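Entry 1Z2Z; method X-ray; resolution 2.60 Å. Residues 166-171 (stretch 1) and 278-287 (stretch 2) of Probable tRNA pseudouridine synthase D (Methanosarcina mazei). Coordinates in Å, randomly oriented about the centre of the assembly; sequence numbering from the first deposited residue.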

# COMPACT_ATOMS: atom_id res chain seq x y z
N VAL A 166 -12.81 -6.55 1.94
CA VAL A 166 -11.87 -7.14 1.00
C VAL A 166 -10.60 -7.56 1.75
O VAL A 166 -10.28 -6.99 2.79
N PRO A 167 -9.90 -8.59 1.26
CA PRO A 167 -8.68 -9.03 1.94
C PRO A 167 -7.66 -7.94 2.11
O PRO A 167 -7.53 -7.07 1.26
N ASN A 168 -6.94 -7.99 3.22
CA ASN A 168 -5.94 -6.98 3.48
C ASN A 168 -4.59 -7.33 2.85
O ASN A 168 -3.56 -7.31 3.52
N PHE A 169 -4.62 -7.65 1.55
CA PHE A 169 -3.41 -8.01 0.80
C PHE A 169 -2.40 -6.87 0.68
O PHE A 169 -2.77 -5.69 0.73
N PHE A 170 -1.13 -7.22 0.50
CA PHE A 170 -0.07 -6.22 0.33
C PHE A 170 0.10 -5.96 -1.17
O PHE A 170 0.67 -6.77 -1.90
N GLY A 171 -0.41 -4.81 -1.60
CA GLY A 171 -0.35 -4.41 -3.00
C GLY A 171 0.99 -4.52 -3.70
O GLY A 171 2.04 -4.42 -3.08
N TYR A 278 2.95 -13.19 4.16
CA TYR A 278 1.65 -12.85 4.68
C TYR A 278 0.55 -12.98 3.61
O TYR A 278 -0.56 -13.45 3.89
N ASN A 279 0.84 -12.58 2.37
CA ASN A 279 -0.14 -12.68 1.29
C ASN A 279 -0.51 -14.12 1.03
O ASN A 279 -1.68 -14.49 1.02
N ILE A 280 0.51 -14.94 0.81
CA ILE A 280 0.29 -16.36 0.57
C ILE A 280 -0.66 -16.90 1.63
O ILE A 280 -1.72 -17.43 1.31
N ILE A 281 -0.26 -16.72 2.89
CA ILE A 281 -1.05 -17.19 4.03
C ILE A 281 -2.51 -16.76 3.96
O ILE A 281 -3.41 -17.58 4.16
N LEU A 282 -2.74 -15.49 3.68
CA LEU A 282 -4.09 -14.96 3.60
C LEU A 282 -4.92 -15.67 2.54
O LEU A 282 -6.15 -15.80 2.68
N CYS A 283 -4.25 -16.12 1.49
CA CYS A 283 -4.88 -16.83 0.37
C CYS A 283 -5.22 -18.24 0.76
O CYS A 283 -6.38 -18.67 0.68
N ARG A 284 -4.19 -18.97 1.18
CA ARG A 284 -4.34 -20.35 1.60
C ARG A 284 -5.53 -20.43 2.56
O ARG A 284 -6.34 -21.34 2.48
N ARG A 285 -5.63 -19.45 3.45
CA ARG A 285 -6.74 -19.44 4.40
C ARG A 285 -8.07 -19.19 3.71
O ARG A 285 -9.11 -19.68 4.14
N ILE A 286 -8.05 -18.40 2.63
CA ILE A 286 -9.26 -18.11 1.88
C ILE A 286 -9.62 -19.37 1.10
O ILE A 286 -10.79 -19.61 0.78
N GLU A 287 -8.62 -20.18 0.78
CA GLU A 287 -8.87 -21.41 0.06
C GLU A 287 -9.41 -22.45 1.02
O GLU A 287 -10.32 -23.20 0.68

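This is a largely apolar contact in which the end of a strand and the loop after it lay two phenylalanines and a proline along one side of a helix, burying 409 Å² in all. Y278, L282 and I286 have CA-to-CB bonds pointing toward the other stretch, and N279 and C283, set sideways, add to the contact; spaced four residues apart, the first three form a stripe nearly aligned with the helix axis. I280, pointing away, takes no part.

F169 is the centre of the packing and has the largest area covered. Its CA-to-CB bond runs sideways, but chi1 m (-78°) brings the ring end nearer the helix. There L282, with chi1 off the wells at -144° and chi2 t, sets CD1 over one face of the ring, while F169 CE1 lies 4.0 Å from L282 CB. C283, chi1 m, meets the ring at its edge: SG is 3.3 Å from F169 CE1 and 4.4 Å from the ring centroid. I286 (m, t) extends CD1 to 4.1 Å from F169 CZ, and the same methyl lies 4.3 Å from P167 CB. P167 CB is also 4.2 Å from L282 CD2, so the proline shares two aliphatic neighbours with the phenylalanine.

At the other end of the stripe, F170 (chi1 -92°, off the wells) turns its ring edge toward the face of Y278 (chi1 t). The planes stand at 81° with centroids 5.5 Å apart, an offset edge-to-face pair whose CD2 and CD1 atoms, of F170 and Y278 respectively, approach to 3.6 Å. Y278 OH, at the tip of the ring, lies 3.2 Å from N168 O, and is hydrogen-bonded elsewhere in the structure.

N279, chi1 m, brings its amide up to the loop backbone beside F170, though the modelled amide is probably turned over. The rule to read here is a stripe at i, i+4 and i+8, with N279 and C283, each one residue on from a stripe member, at the edge of the F169 ring.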

# COMPACT_ATOMS: atom_id res chain seq x y z
CB VAL A 166 -11.56 -6.14 -0.18
CG1 VAL A 166 -12.86 -5.56 -0.70
CG2 VAL A 166 -10.63 -5.03 0.26
CB PRO A 167 -8.18 -10.19 1.07
CG PRO A 167 -8.74 -9.88 -0.27
CD PRO A 167 -10.13 -9.38 0.04
CB ASN A 168 -5.76 -6.79 4.98
CG ASN A 168 -5.09 -5.47 5.30
OD1 ASN A 168 -5.70 -4.41 5.13
ND2 ASN A 168 -3.82 -5.52 5.73
CB PHE A 169 -3.79 -8.46 -0.61
CG PHE A 169 -4.34 -9.86 -0.70
CD1 PHE A 169 -3.55 -10.96 -0.39
CD2 PHE A 169 -5.64 -10.08 -1.15
CE1 PHE A 169 -4.04 -12.26 -0.53
CE2 PHE A 169 -6.14 -11.38 -1.30
CZ PHE A 169 -5.33 -12.46 -0.99
CB PHE A 170 1.26 -6.70 0.95
CG PHE A 170 1.45 -6.26 2.39
CD1 PHE A 170 1.84 -4.96 2.70
CD2 PHE A 170 1.16 -7.13 3.45
CE1 PHE A 170 1.93 -4.52 4.02
CE2 PHE A 170 1.25 -6.70 4.77
CZ PHE A 170 1.63 -5.40 5.06
CB TYR A 278 1.70 -11.44 5.28
CG TYR A 278 0.35 -10.85 5.50
CD1 TYR A 278 -0.36 -10.29 4.45
CD2 TYR A 278 -0.24 -10.86 6.75
CE1 TYR A 278 -1.61 -9.74 4.64
CE2 TYR A 278 -1.49 -10.31 6.96
CZ TYR A 278 -2.17 -9.75 5.90
OH TYR A 278 -3.40 -9.17 6.11
CB ASN A 279 0.43 -12.08 -0.01
CG ASN A 279 0.34 -10.58 -0.05
OD1 ASN A 279 1.24 -9.91 -0.55
ND2 ASN A 279 -0.75 -10.03 0.47
CB ILE A 280 1.61 -17.12 0.65
CG1 ILE A 280 2.63 -16.44 -0.26
CG2 ILE A 280 1.42 -18.55 0.23
CD1 ILE A 280 3.97 -17.09 -0.26
CB ILE A 281 -0.46 -16.69 5.36
CG1 ILE A 281 0.85 -17.43 5.65
CG2 ILE A 281 -1.47 -16.89 6.50
CD1 ILE A 281 1.66 -16.84 6.79
CB LEU A 282 -4.04 -13.47 3.29
CG LEU A 282 -5.13 -12.67 3.99
CD1 LEU A 282 -4.94 -11.19 3.65
CD2 LEU A 282 -6.52 -13.15 3.59
CB CYS A 283 -3.92 -16.88 -0.83
SG CYS A 283 -3.61 -15.30 -1.64
CB ARG A 284 -3.06 -20.82 2.30
CG ARG A 284 -2.69 -22.25 2.01
CD ARG A 284 -2.38 -22.45 0.53
NE ARG A 284 -1.07 -21.96 0.14
CZ ARG A 284 -0.66 -21.84 -1.12
NH1 ARG A 284 -1.48 -22.18 -2.11
NH2 ARG A 284 0.56 -21.39 -1.40
CB ARG A 285 -6.51 -18.40 5.49
CG ARG A 285 -7.58 -18.40 6.57
CD ARG A 285 -7.02 -17.78 7.84
NE ARG A 285 -7.97 -17.79 8.94
CZ ARG A 285 -9.16 -17.19 8.91
NH1 ARG A 285 -9.96 -17.25 9.97
NH2 ARG A 285 -9.54 -16.54 7.82
CB ILE A 286 -9.07 -16.94 0.88
CG1 ILE A 286 -8.87 -15.63 1.65
CG2 ILE A 286 -10.29 -16.82 -0.04
CD1 ILE A 286 -8.53 -14.42 0.78
CB GLU A 287 -7.59 -21.94 -0.58
CG GLU A 287 -7.07 -21.09 -1.71
CD GLU A 287 -5.82 -21.68 -2.31
OE1 GLU A 287 -4.91 -22.05 -1.55
OE2 GLU A 287 -5.76 -21.76 -3.55